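Local coordinates for protein archaemetzincin (Archaeoglobus fulgidus, PDB 3ZVS) that probably acts as a zinc-dependent metalloprotease of the metzincin type, with one catalytic and one apparently structural zinc ion and an unknown natural substrate, at residues Met1-Ile5 against Pro61-Thr65; Leu22-Phe26 against Ala115-Gly120; Arg47-Thr53 against Lys71-Lys76. Residue numbers count along the deposited sequence, not the author numbering.

Contact 1 of 3, residues Met1-Ile5 against Pro61-Thr65; sequences MKIYI and PIKVT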
ATOM      1  N   MET A   1      14.651  -5.260  -9.587  1.00 30.93           N
ATOM      2  CA  MET A   1      13.205  -5.060  -9.298  1.00 22.04           C
ATOM      3  C   MET A   1      12.795  -3.650  -9.707  1.00 19.81           C
ATOM      4  O   MET A   1      13.518  -2.683  -9.489  1.00 20.29           O
ATOM      5  CB  MET A   1      12.941  -5.276  -7.805  1.00 25.70           C
ATOM      6  CG  MET A   1      11.500  -5.103  -7.376  1.00 29.63           C
ATOM      7  SD  MET A   1      11.297  -5.025  -5.578  1.00 25.85           S
ATOM      8  CE  MET A   1      12.043  -6.565  -5.057  1.00 34.50           C
ATOM      9  N   LYS A   2      11.597  -3.558 -10.282  1.00 21.84           N
ATOM     10  CA  LYS A   2      10.998  -2.268 -10.643  1.00 19.40           C
ATOM     11  C   LYS A   2       9.686  -2.127  -9.891  1.00 16.77           C
ATOM     12  O   LYS A   2       8.960  -3.107  -9.742  1.00 18.03           O
ATOM     13  CB  LYS A   2      10.723  -2.185 -12.150  1.00 20.87           C
ATOM     14  CG  LYS A   2      11.956  -2.510 -12.980  1.00 27.86           C
ATOM     15  CD  LYS A   2      11.970  -1.822 -14.333  1.00 37.72           C
ATOM     16  CE  LYS A   2      12.993  -2.449 -15.284  1.00 51.77           C
ATOM     17  NZ  LYS A   2      14.317  -2.697 -14.627  1.00 67.54           N
ATOM     18  N   ILE A   3       9.418  -0.930  -9.384  1.00 14.22           N
ATOM     19  CA  ILE A   3       8.149  -0.648  -8.714  1.00 12.62           C
ATOM     20  C   ILE A   3       7.534   0.533  -9.449  1.00 13.81           C
ATOM     21  O   ILE A   3       8.176   1.574  -9.586  1.00 14.96           O
ATOM     22  CB  ILE A   3       8.353  -0.251  -7.237  1.00 15.38           C
ATOM     23  CG1 ILE A   3       9.049  -1.389  -6.479  1.00 16.60           C
ATOM     24  CG2 ILE A   3       7.017   0.146  -6.596  1.00 15.45           C
ATOM     25  CD1 ILE A   3       9.536  -1.030  -5.097  1.00 16.25           C
ATOM     26  N   TYR A   4       6.299   0.339  -9.907  1.00 14.11           N
ATOM     27  CA  TYR A   4       5.525   1.369 -10.594  1.00 13.48           C
ATOM     28  C   TYR A   4       4.476   1.851  -9.625  1.00 13.28           C
ATOM     29  O   TYR A   4       3.629   1.074  -9.191  1.00 15.55           O
ATOM     30  CB  TYR A   4       4.855   0.782 -11.839  1.00 14.42           C
ATOM     31  CG  TYR A   4       5.870   0.287 -12.841  1.00 18.26           C
ATOM     32  CD1 TYR A   4       6.404  -0.982 -12.739  1.00 19.46           C
ATOM     33  CD2 TYR A   4       6.312   1.104 -13.872  1.00 20.21           C
ATOM     34  CE1 TYR A   4       7.333  -1.433 -13.638  1.00 17.94           C
ATOM     35  CE2 TYR A   4       7.257   0.659 -14.781  1.00 22.54           C
ATOM     36  CZ  TYR A   4       7.750  -0.610 -14.661  1.00 24.08           C
ATOM     37  OH  TYR A   4       8.696  -1.057 -15.567  1.00 29.75           O
ATOM     38  N   ILE A   5       4.525   3.122  -9.263  1.00 12.46           N
ATOM     39  CA  ILE A   5       3.502   3.728  -8.430  1.00 10.61           C
ATOM     40  C   ILE A   5       2.441   4.339  -9.322  1.00 13.41           C
ATOM     41  O   ILE A   5       2.726   5.173 -10.165  1.00 12.90           O
ATOM     42  CB  ILE A   5       4.088   4.821  -7.515  1.00 10.47           C
ATOM     43  CG1 ILE A   5       5.200   4.263  -6.628  1.00 13.21           C
ATOM     44  CG2 ILE A   5       3.029   5.469  -6.656  1.00 12.95           C
ATOM     45  CD1 ILE A   5       6.083   5.333  -6.022  1.00 16.47           C
ATOM     46  N   PRO A  61      -0.870  -5.561 -14.925  1.00 24.00           N
ATOM     47  CA  PRO A  61      -0.187  -6.669 -14.242  1.00 24.80           C
ATOM     48  C   PRO A  61       1.327  -6.676 -14.501  1.00 21.77           C
ATOM     49  O   PRO A  61       1.886  -7.630 -15.045  1.00 24.78           O
ATOM     50  CB  PRO A  61      -0.866  -7.910 -14.840  1.00 28.96           C
ATOM     51  CG  PRO A  61      -1.274  -7.482 -16.200  1.00 28.46           C
ATOM     52  CD  PRO A  61      -1.606  -6.019 -16.118  1.00 29.53           C
ATOM     53  N   ILE A  62       1.984  -5.605 -14.093  1.00 20.45           N
ATOM     54  CA  ILE A  62       3.409  -5.485 -14.284  1.00 20.85           C
ATOM     55  C   ILE A  62       4.050  -5.467 -12.907  1.00 20.18           C
ATOM     56  O   ILE A  62       3.808  -4.569 -12.113  1.00 21.55           O
ATOM     57  CB  ILE A  62       3.735  -4.210 -15.055  1.00 23.83           C
ATOM     58  CG1 ILE A  62       3.055  -4.266 -16.435  1.00 26.96           C
ATOM     59  CG2 ILE A  62       5.228  -4.052 -15.165  1.00 23.98           C
ATOM     60  CD1 ILE A  62       3.117  -2.977 -17.183  1.00 30.49           C
ATOM     61  N   LYS A  63       4.867  -6.463 -12.615  1.00 18.30           N
ATOM     62  CA  LYS A  63       5.453  -6.581 -11.287  1.00 17.56           C
ATOM     63  C   LYS A  63       6.561  -5.556 -11.112  1.00 18.91           C
ATOM     64  O   LYS A  63       7.482  -5.509 -11.944  1.00 21.86           O
ATOM     65  CB  LYS A  63       6.021  -7.996 -11.104  1.00 23.63           C
ATOM     66  CG  LYS A  63       6.535  -8.296  -9.709  1.00 23.94           C
ATOM     67  CD  LYS A  63       6.937  -9.783  -9.558  1.00 32.78           C
ATOM     68  CE  LYS A  63       7.226 -10.187  -8.107  1.00 42.22           C
ATOM     69  NZ  LYS A  63       6.235 -11.198  -7.582  1.00 33.24           N
ATOM     70  N   VAL A  64       6.545  -4.709 -10.075  1.00 16.61           N
ATOM     71  CA  VAL A  64       5.491  -4.530  -9.086  1.00 14.18           C
ATOM     72  C   VAL A  64       4.742  -3.231  -9.400  1.00 14.67           C
ATOM     73  O   VAL A  64       5.374  -2.213  -9.650  1.00 14.60           O
ATOM     74  CB  VAL A  64       6.094  -4.353  -7.671  1.00 13.52           C
ATOM     75  CG1 VAL A  64       5.019  -4.007  -6.628  1.00 15.79           C
ATOM     76  CG2 VAL A  64       6.861  -5.606  -7.239  1.00 17.32           C
ATOM     77  N   THR A  65       3.413  -3.271  -9.393  1.00 12.71           N
ATOM     78  CA  THR A  65       2.615  -2.066  -9.554  1.00 12.47           C
ATOM     79  C   THR A  65       1.775  -1.850  -8.310  1.00 11.01           C
ATOM     80  O   THR A  65       0.993  -2.713  -7.925  1.00 13.88           O
ATOM     81  CB  THR A  65       1.723  -2.139 -10.813  1.00 15.05           C
ATOM     82  OG1 THR A  65       2.563  -2.213 -11.965  1.00 16.82           O
ATOM     83  CG2 THR A  65       0.816  -0.910 -10.905  1.00 15.31           C
TER
HETATM   84  O   HOH W   1      10.089  -5.974 -11.082  1.00 30.25           O

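Contact 2 of 3, residues Leu22-Phe26 against Ala115-Gly120; sequences LPKIF and AVHEIG. With ZN (zinc ion), chain D.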
ATOM      1  N   LEU A  22      11.005   4.351  -1.249  1.00 14.16           N
ATOM      2  CA  LEU A  22      11.000   2.963  -1.687  1.00 14.30           C
ATOM      3  C   LEU A  22      12.247   2.435  -2.410  1.00 15.87           C
ATOM      4  O   LEU A  22      12.573   1.245  -2.275  1.00 16.55           O
ATOM      5  CB  LEU A  22       9.759   2.671  -2.519  1.00 12.76           C
ATOM      6  CG  LEU A  22       8.370   2.812  -1.882  1.00 14.30           C
ATOM      7  CD1 LEU A  22       7.298   2.512  -2.920  1.00 14.03           C
ATOM      8  CD2 LEU A  22       8.175   1.917  -0.658  1.00 16.34           C
ATOM      9  N   PRO A  23      12.939   3.272  -3.189  1.00 15.95           N
ATOM     10  CA  PRO A  23      14.135   2.736  -3.867  1.00 17.81           C
ATOM     11  C   PRO A  23      15.146   2.118  -2.912  1.00 18.70           C
ATOM     12  O   PRO A  23      15.613   1.013  -3.162  1.00 21.06           O
ATOM     13  CB  PRO A  23      14.716   3.973  -4.557  1.00 18.96           C
ATOM     14  CG  PRO A  23      13.515   4.849  -4.808  1.00 16.96           C
ATOM     15  CD  PRO A  23      12.651   4.660  -3.594  1.00 17.03           C
ATOM     16  N   LYS A  24      15.443   2.806  -1.821  1.00 16.45           N
ATOM     17  CA  LYS A  24      16.433   2.309  -0.876  1.00 17.44           C
ATOM     18  C   LYS A  24      15.924   1.062  -0.158  1.00 26.04           C
ATOM     19  O   LYS A  24      16.685   0.125   0.062  1.00 25.16           O
ATOM     20  CB  LYS A  24      16.767   3.413   0.125  1.00 22.16           C
ATOM     21  CG  LYS A  24      17.768   3.007   1.175  1.00 34.91           C
ATOM     22  CD  LYS A  24      17.871   4.069   2.242  1.00 42.27           C
ATOM     23  CE  LYS A  24      18.734   3.591   3.400  1.00 57.25           C
ATOM     24  NZ  LYS A  24      18.954   4.676   4.389  1.00 67.36           N
ATOM     25  N   ILE A  25      14.642   1.040   0.205  1.00 17.32           N
ATOM     26  CA  ILE A  25      14.079  -0.089   0.940  1.00 16.36           C
ATOM     27  C   ILE A  25      14.094  -1.382   0.137  1.00 17.64           C
ATOM     28  O   ILE A  25      14.358  -2.463   0.676  1.00 18.18           O
ATOM     29  CB  ILE A  25      12.634   0.253   1.400  1.00 14.84           C
ATOM     30  CG1 ILE A  25      12.721   1.397   2.398  1.00 15.61           C
ATOM     31  CG2 ILE A  25      11.963  -0.956   2.030  1.00 15.08           C
ATOM     32  CD1 ILE A  25      11.357   1.929   2.816  1.00 19.10           C
ATOM     33  N   PHE A  26      13.823  -1.287  -1.159  1.00 15.83           N
ATOM     34  CA  PHE A  26      13.685  -2.461  -2.004  1.00 16.08           C
ATOM     35  C   PHE A  26      14.838  -2.658  -2.987  1.00 19.57           C
ATOM     36  O   PHE A  26      14.814  -3.596  -3.778  1.00 19.38           O
ATOM     37  CB  PHE A  26      12.338  -2.423  -2.734  1.00 17.98           C
ATOM     38  CG  PHE A  26      11.194  -2.682  -1.836  1.00 15.10           C
ATOM     39  CD1 PHE A  26      10.958  -3.962  -1.349  1.00 16.53           C
ATOM     40  CD2 PHE A  26      10.385  -1.653  -1.432  1.00 12.23           C
ATOM     41  CE1 PHE A  26       9.899  -4.209  -0.520  1.00 14.78           C
ATOM     42  CE2 PHE A  26       9.304  -1.895  -0.575  1.00 12.13           C
ATOM     43  CZ  PHE A  26       9.076  -3.201  -0.117  1.00 13.68           C
ATOM     44  N   ALA A 115       2.832   1.113   2.583  1.00  9.43           N
ATOM     45  CA  ALA A 115       3.275   0.798   1.221  1.00  9.81           C
ATOM     46  C   ALA A 115       4.257  -0.379   1.193  1.00 10.39           C
ATOM     47  O   ALA A 115       4.130  -1.277   0.377  1.00 10.12           O
ATOM     48  CB  ALA A 115       3.931   2.032   0.562  1.00  8.65           C
ATOM     49  N   VAL A 116       5.239  -0.357   2.085  1.00  9.42           N
ATOM     50  CA  VAL A 116       6.207  -1.426   2.192  1.00  9.49           C
ATOM     51  C   VAL A 116       5.508  -2.747   2.480  1.00  8.99           C
ATOM     52  O   VAL A 116       5.831  -3.775   1.878  1.00  9.89           O
ATOM     53  CB  VAL A 116       7.233  -1.077   3.259  1.00  7.95           C
ATOM     54  CG1 VAL A 116       8.135  -2.281   3.585  1.00 10.66           C
ATOM     55  CG2 VAL A 116       8.132   0.076   2.777  1.00 10.94           C
ATOM     56  N   HIS A 117       4.530  -2.716   3.381  1.00  9.30           N
ATOM     57  CA  HIS A 117       3.731  -3.907   3.719  1.00 10.43           C
ATOM     58  C   HIS A 117       3.071  -4.510   2.467  1.00 10.07           C
ATOM     59  O   HIS A 117       3.128  -5.697   2.197  1.00  9.57           O
ATOM     60  CB  HIS A 117       2.682  -3.503   4.751  1.00 10.32           C
ATOM     61  CG  HIS A 117       1.813  -4.626   5.199  1.00  9.69           C
ATOM     62  ND1 HIS A 117       2.084  -5.370   6.333  1.00  8.95           N
ATOM     63  CD2 HIS A 117       0.686  -5.167   4.660  1.00 10.64           C
ATOM     64  CE1 HIS A 117       1.143  -6.293   6.489  1.00  8.37           C
ATOM     65  NE2 HIS A 117       0.281  -6.185   5.489  1.00 10.68           N
ATOM     66  N   GLU A 118       2.396  -3.660   1.697  1.00  9.48           N
ATOM     67  CA  GLU A 118       1.716  -4.143   0.503  1.00  8.67           C
ATOM     68  C   GLU A 118       2.700  -4.727  -0.510  1.00 10.76           C
ATOM     69  O   GLU A 118       2.464  -5.760  -1.110  1.00 11.02           O
ATOM     70  CB  GLU A 118       0.901  -3.006  -0.141  1.00 10.41           C
ATOM     71  CG  GLU A 118      -0.296  -2.566   0.683  1.00 10.95           C
ATOM     72  CD  GLU A 118      -1.178  -3.700   1.120  1.00 10.89           C
ATOM     73  OE1 GLU A 118      -1.451  -4.617   0.299  1.00 12.00           O
ATOM     74  OE2 GLU A 118      -1.603  -3.717   2.286  1.00 12.43           O
ATOM     75  N   ILE A 119       3.793  -4.043  -0.739  1.00  9.85           N
ATOM     76  CA  ILE A 119       4.775  -4.514  -1.707  1.00 10.67           C
ATOM     77  C   ILE A 119       5.382  -5.837  -1.212  1.00 11.97           C
ATOM     78  O   ILE A 119       5.605  -6.738  -1.990  1.00 11.44           O
ATOM     79  CB  ILE A 119       5.852  -3.425  -1.986  1.00  9.90           C
ATOM     80  CG1 ILE A 119       5.243  -2.255  -2.747  1.00 12.15           C
ATOM     81  CG2 ILE A 119       7.018  -3.978  -2.778  1.00 12.13           C
ATOM     82  CD1 ILE A 119       6.072  -0.997  -2.618  1.00 14.95           C
ATOM     83  N   GLY A 120       5.602  -5.962   0.092  1.00 11.24           N
ATOM     84  CA  GLY A 120       6.086  -7.218   0.637  1.00 11.38           C
ATOM     85  C   GLY A 120       5.170  -8.369   0.272  1.00 11.29           C
ATOM     86  O   GLY A 120       5.663  -9.453  -0.048  1.00 12.26           O
TER
HETATM   87 ZN    ZN D1159      -1.166  -7.549   4.895  1.00 10.42          ZN

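Contact 3 of 3, residues Arg47-Thr53 against Lys71-Lys76; sequences RRQYNST and KDIYAK. With MLI (malonate ion), chain G.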
ATOM      1  N   ARG A  47     -21.689   2.323   0.644  1.00 18.66           N
ATOM      2  CA  ARG A  47     -20.681   2.414   1.690  1.00 15.60           C
ATOM      3  C   ARG A  47     -19.855   3.694   1.620  1.00 15.56           C
ATOM      4  O   ARG A  47     -19.167   4.048   2.581  1.00 15.72           O
ATOM      5  CB  ARG A  47     -19.748   1.206   1.604  1.00 16.13           C
ATOM      6  CG  ARG A  47     -20.485  -0.108   1.785  1.00 18.91           C
ATOM      7  CD  ARG A  47     -19.624  -1.270   1.460  1.00 21.72           C
ATOM      8  NE  ARG A  47     -18.530  -1.294   2.407  1.00 18.37           N
ATOM      9  CZ  ARG A  47     -18.128  -2.331   3.130  1.00 21.55           C
ATOM     10  NH1 ARG A  47     -18.697  -3.509   3.032  1.00 26.11           N
ATOM     11  NH2 ARG A  47     -17.099  -2.171   3.951  1.00 15.23           N
ATOM     12  N   ARG A  48     -19.916   4.373   0.479  1.00 16.48           N
ATOM     13  CA  ARG A  48     -19.091   5.532   0.179  1.00 16.79           C
ATOM     14  C   ARG A  48     -17.594   5.168   0.308  1.00 16.53           C
ATOM     15  O   ARG A  48     -16.768   5.972   0.753  1.00 16.56           O
ATOM     16  CB  ARG A  48     -19.522   6.723   1.046  1.00 24.09           C
ATOM     17  CG  ARG A  48     -21.030   7.006   0.850  1.00 27.56           C
ATOM     18  CD  ARG A  48     -21.541   8.423   1.196  1.00 42.84           C
ATOM     19  NE  ARG A  48     -23.007   8.452   1.044  1.00 48.90           N
ATOM     20  CZ  ARG A  48     -23.795   9.493   1.311  1.00 54.65           C
ATOM     21  NH1 ARG A  48     -23.287  10.639   1.757  1.00 57.83           N
ATOM     22  NH2 ARG A  48     -25.107   9.383   1.127  1.00 57.13           N
ATOM     23  N   GLN A  49     -17.274   3.939  -0.105  1.00 13.28           N
ATOM     24  CA  GLN A  49     -15.921   3.404  -0.181  1.00 12.49           C
ATOM     25  C   GLN A  49     -15.703   2.743  -1.515  1.00 12.71           C
ATOM     26  O   GLN A  49     -16.668   2.329  -2.174  1.00 10.87           O
ATOM     27  CB  GLN A  49     -15.673   2.335   0.893  1.00 11.96           C
ATOM     28  CG  GLN A  49     -15.884   2.777   2.305  1.00 13.57           C
ATOM     29  CD  GLN A  49     -15.814   1.616   3.268  1.00 12.27           C
ATOM     30  OE1 GLN A  49     -16.619   0.694   3.169  1.00 13.25           O
ATOM     31  NE2 GLN A  49     -14.864   1.623   4.191  1.00 11.72           N
ATOM     32  N   TYR A  50     -14.442   2.581  -1.902  1.00  9.92           N
ATOM     33  CA  TYR A  50     -14.059   1.890  -3.116  1.00  9.36           C
ATOM     34  C   TYR A  50     -13.619   0.478  -2.786  1.00 10.64           C
ATOM     35  O   TYR A  50     -12.972   0.215  -1.748  1.00 11.37           O
ATOM     36  CB  TYR A  50     -12.943   2.658  -3.850  1.00 10.08           C
ATOM     37  CG  TYR A  50     -13.413   3.954  -4.461  1.00  9.60           C
ATOM     38  CD1 TYR A  50     -13.659   5.075  -3.663  1.00  9.38           C
ATOM     39  CD2 TYR A  50     -13.626   4.067  -5.841  1.00 10.09           C
ATOM     40  CE1 TYR A  50     -14.119   6.286  -4.216  1.00 10.72           C
ATOM     41  CE2 TYR A  50     -14.068   5.259  -6.410  1.00  8.27           C
ATOM     42  CZ  TYR A  50     -14.309   6.364  -5.609  1.00 10.66           C
ATOM     43  OH  TYR A  50     -14.766   7.539  -6.185  1.00 11.16           O
ATOM     44  N   ASN A  51     -13.983  -0.476  -3.638  1.00 10.19           N
ATOM     45  CA  ASN A  51     -13.582  -1.849  -3.432  1.00 10.01           C
ATOM     46  C   ASN A  51     -12.162  -2.081  -3.936  1.00 10.68           C
ATOM     47  O   ASN A  51     -11.829  -1.818  -5.101  1.00 11.12           O
ATOM     48  CB  ASN A  51     -14.567  -2.775  -4.143  1.00  9.90           C
ATOM     49  CG  ASN A  51     -14.217  -4.224  -3.939  1.00 11.01           C
ATOM     50  OD1 ASN A  51     -13.346  -4.762  -4.606  1.00 11.46           O
ATOM     51  ND2 ASN A  51     -14.879  -4.865  -2.978  1.00 13.92           N
ATOM     52  N   SER A  52     -11.292  -2.559  -3.032  1.00  9.77           N
ATOM     53  CA  SER A  52      -9.902  -2.772  -3.355  1.00  9.73           C
ATOM     54  C   SER A  52      -9.620  -3.819  -4.407  1.00  9.63           C
ATOM     55  O   SER A  52      -8.684  -3.670  -5.219  1.00 12.47           O
ATOM     56  CB  SER A  52      -9.144  -3.134  -2.051  1.00 11.32           C
ATOM     57  OG  SER A  52      -9.629  -4.333  -1.461  1.00 11.74           O
ATOM     58  N   THR A  53     -10.452  -4.878  -4.428  1.00 10.87           N
ATOM     59  CA  THR A  53     -10.282  -5.964  -5.383  1.00 14.05           C
ATOM     60  C   THR A  53     -10.551  -5.459  -6.802  1.00 12.32           C
ATOM     61  O   THR A  53      -9.843  -5.786  -7.740  1.00 13.21           O
ATOM     62  CB  THR A  53     -11.222  -7.114  -5.037  1.00 13.44           C
ATOM     63  OG1 THR A  53     -11.166  -7.353  -3.627  1.00 14.18           O
ATOM     64  CG2 THR A  53     -10.838  -8.386  -5.787  1.00 19.35           C
ATOM     65  N   LYS A  71      -8.697   7.706  -1.167  1.00  8.17           N
ATOM     66  CA  LYS A  71     -10.057   7.259  -0.904  1.00  8.44           C
ATOM     67  C   LYS A  71     -10.029   6.064   0.044  1.00  8.79           C
ATOM     68  O   LYS A  71      -9.152   5.204  -0.040  1.00  8.82           O
ATOM     69  CB  LYS A  71     -10.752   6.827  -2.213  1.00  9.53           C
ATOM     70  CG  LYS A  71     -10.906   7.916  -3.259  1.00  9.88           C
ATOM     71  CD  LYS A  71     -11.921   8.984  -2.874  1.00 10.47           C
ATOM     72  CE  LYS A  71     -12.111   9.906  -4.072  1.00 13.67           C
ATOM     73  NZ  LYS A  71     -13.214  10.849  -3.784  1.00 12.78           N
ATOM     74  N   ASP A  72     -11.021   5.990   0.925  1.00  8.48           N
ATOM     75  CA  ASP A  72     -11.194   4.816   1.792  1.00  8.45           C
ATOM     76  C   ASP A  72     -11.569   3.621   0.922  1.00  9.21           C
ATOM     77  O   ASP A  72     -12.440   3.703   0.022  1.00  9.56           O
ATOM     78  CB  ASP A  72     -12.304   5.106   2.823  1.00  9.80           C
ATOM     79  CG  ASP A  72     -12.299   4.184   4.026  1.00  9.87           C
ATOM     80  OD1 ASP A  72     -11.238   3.672   4.391  1.00  9.81           O
ATOM     81  OD2 ASP A  72     -13.400   4.027   4.611  1.00 10.34           O
ATOM     82  N   ILE A  73     -10.941   2.487   1.209  1.00  9.23           N
ATOM     83  CA  ILE A  73     -11.210   1.232   0.536  1.00  9.10           C
ATOM     84  C   ILE A  73     -11.597   0.107   1.491  1.00 10.12           C
ATOM     85  O   ILE A  73     -11.323   0.137   2.683  1.00 10.13           O
ATOM     86  CB  ILE A  73     -10.007   0.777  -0.335  1.00  8.98           C
ATOM     87  CG1 ILE A  73      -8.755   0.523   0.522  1.00  9.30           C
ATOM     88  CG2 ILE A  73      -9.678   1.867  -1.401  1.00 10.15           C
ATOM     89  CD1 ILE A  73      -7.556   0.019  -0.245  1.00  9.50           C
ATOM     90  N   TYR A  74     -12.298  -0.865   0.927  1.00  9.13           N
ATOM     91  CA  TYR A  74     -12.706  -2.068   1.651  1.00 10.37           C
ATOM     92  C   TYR A  74     -12.588  -3.265   0.709  1.00 10.25           C
ATOM     93  O   TYR A  74     -12.406  -3.121  -0.473  1.00 11.00           O
ATOM     94  CB  TYR A  74     -14.173  -1.934   2.130  1.00 12.20           C
ATOM     95  CG  TYR A  74     -15.163  -2.219   1.011  1.00 13.55           C
ATOM     96  CD1 TYR A  74     -15.414  -1.282   0.025  1.00 12.12           C
ATOM     97  CD2 TYR A  74     -15.833  -3.429   0.934  1.00 14.32           C
ATOM     98  CE1 TYR A  74     -16.295  -1.540  -1.031  1.00 12.41           C
ATOM     99  CE2 TYR A  74     -16.689  -3.699  -0.107  1.00 14.10           C
ATOM    100  CZ  TYR A  74     -16.916  -2.756  -1.081  1.00 11.98           C
ATOM    101  OH  TYR A  74     -17.762  -3.003  -2.142  1.00 16.22           O
ATOM    102  N   ALA A  75     -12.625  -4.470   1.280  1.00 11.86           N
ATOM    103  CA  ALA A  75     -12.718  -5.706   0.506  1.00 14.68           C
ATOM    104  C   ALA A  75     -13.806  -6.547   1.166  1.00 18.16           C
ATOM    105  O   ALA A  75     -14.265  -6.246   2.265  1.00 15.62           O
ATOM    106  CB  ALA A  75     -11.435  -6.428   0.510  1.00 16.57           C
ATOM    107  N   LYS A  76     -14.263  -7.561   0.456  1.00 16.66           N
ATOM    108  CA  LYS A  76     -15.357  -8.372   0.955  1.00 21.15           C
ATOM    109  C   LYS A  76     -15.145  -8.789   2.405  1.00 14.40           C
ATOM    110  O   LYS A  76     -14.075  -9.255   2.778  1.00 15.42           O
ATOM    111  CB  LYS A  76     -15.479  -9.626   0.119  1.00 26.35           C
ATOM    112  CG  LYS A  76     -16.540 -10.578   0.649  1.00 28.87           C
ATOM    113  CD  LYS A  76     -16.833 -11.705  -0.345  1.00 33.47           C
ATOM    114  CE  LYS A  76     -15.561 -12.200  -1.016  1.00 37.59           C
ATOM    115  NZ  LYS A  76     -14.723 -13.019  -0.120  1.00 49.16           N
TER
HETATM  116  C1  MLI G1162     -17.496   9.376  -5.500  1.00 16.28           C
HETATM  117  C2  MLI G1162     -17.780  10.491  -6.416  1.00 20.64           C
HETATM  118  C3  MLI G1162     -16.560   9.760  -4.412  1.00 15.13           C
HETATM  119  O6  MLI G1162     -16.905  11.387  -6.555  1.00 23.23           O
HETATM  120  O7  MLI G1162     -18.869  10.548  -7.026  1.00 17.83           O
HETATM  121  O8  MLI G1162     -15.396   9.276  -4.439  1.00 12.76           O
HETATM  122  O9  MLI G1162     -16.963  10.487  -3.469  1.00 20.78           O
HETATM  123  O   HOH W   2     -13.572  -7.574  -2.420  1.00 17.01           O

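Contact 1 of 3, residues Met1-Ile5 against Pro61-Thr65
This is a parallel backbone pairing in the five-stranded mixed sheet, joining the N-terminal strand 2-7 to the chain as it leaves the loop after helix 52-58 and enters strand 65-69. V64 supplies both hydrogen bonds, its N to K2 O at 2.9 Å and its O accepting from Y4 N at 2.7 Å. The peptide bond between K63 and V64 is cis, so the chain bends just before it joins the sheet. Before that bend, water 1 carries the connection on, accepting from K2 N (3.0 Å) and donating to K63 O (2.8 Å), while T65 OG1 donates to I62 O (2.7 Å) across the turn. Y4 and T65 form the beta bridge, their side chains on the same face; the Y4 ring reaches back to I62, CE1 to CG2 3.7 Å, and stacks on F31 of strand 29-32 as well. Direct polar bonding between the segments is thus wholly backbone, so the pairing rests on main-chain geometry, with apolar contacts of Y4 and I3 added.

Contact 2 of 3, residues Leu22-Phe26 against Ala115-Gly120
Two helices of the metzincin fold pack here: the end of helix 12-26 rests on the zinc-binding helix 104-122, which carries the HExxH motif. The segment axes approach to 11.6 Å and their directions differ by 46°, a spacing filled entirely by apolar side chains. L22 comes first, its CD1 lying 3.7 Å from I119 CD1 and its CD2 3.9 Å from V116 CG2, so that it meets side chains one helical turn apart. P23 and K24 face elsewhere. I25 returns to the interface with CD1 3.7 Å from V116 CG2. F26, the last residue of its helix, inserts its ring beside V116 and I119, with CZ 3.9 Å from V116 CG1; L123 also touches this side chain. The face of helix 104-122 used here leaves H117 to point away from helix 12-26 and bind the catalytic zinc through NE2 at 2.1 Å, with H121 and H127. I119 CG2 sits over the face of the F26 ring in a CH-pi contact, 3.8 Å from its centroid.

Contact 3 of 3, residues Arg47-Thr53 against Lys71-Lys76
Strands 49-51 and 73-74 run parallel, as the central and one outer strand of a three-stranded mixed sheet. Y50 bridges I73 and N51 bridges Y74, with three backbone hydrogen bonds in the alternating pattern of parallel strands: Y50 N to D72 O (3.0 Å), Y74 N to Y50 O (3.0 Å) and S52 N to Y74 O (2.8 Å). The opposite edge of strand 49-51 pairs antiparallel with strand 43-44, where R48 and Q49 face N44 in a G1 beta bulge, R48 taking the left-handed conformation. Strand 49-51 then runs straight into helix 52-58, with N51 at the N-cap and its OD1 bonded to C54 N.

Beyond the backbone, the Y74 ring is the main packing surface. The guanidinium of R47 stacks flat on it, centres 3.8 Å apart and planes at 15°, a cation-pi arrangement extended by R47 CD over the same ring. R47 NE is held by Q49 OE1 at 2.9 Å, and Q49 NE2 donates in turn to D72 OD2 at 2.8 Å; D72 also forms a salt bridge with R98, so a polar chain runs from one arginine to the other. On the face bearing Y50 and I73, apolar contacts dominate, and I55 of helix 52-58 touches both residues. Toward the helix, water 2 accepts from N51 ND2 (3.1 Å) and K76 N (3.0 Å) and donates to T53 OG1 (2.7 Å), which also bonds E84. At the other end a malonate ion is shared by the segments: its O8 accepts from Y50 OH at 2.5 Å and from K71 NZ at 2.8 Å.

Contacts 1 and 2 pack directly against each other, their centres 11 Å apart. I3 CD1 packs on F26 CD2 at 3.8 Å and M1 SD on F26 CB at 4.0 Å, while V64 CG1 lies 4.3 Å from I119 CG1, so the inner strands paired in contact 1 pack on both helices of contact 2. Contact 3 stands apart, its centre about 22 Å from each of the others and its nearest atoms about 7 Å from contact 2. The inferred proton acceptor E118 belongs to contact 2 and lies between the other two: its side chain is about 8 Å from that of V64 in contact 1 and about 7 Å from that of I73 in contact 3.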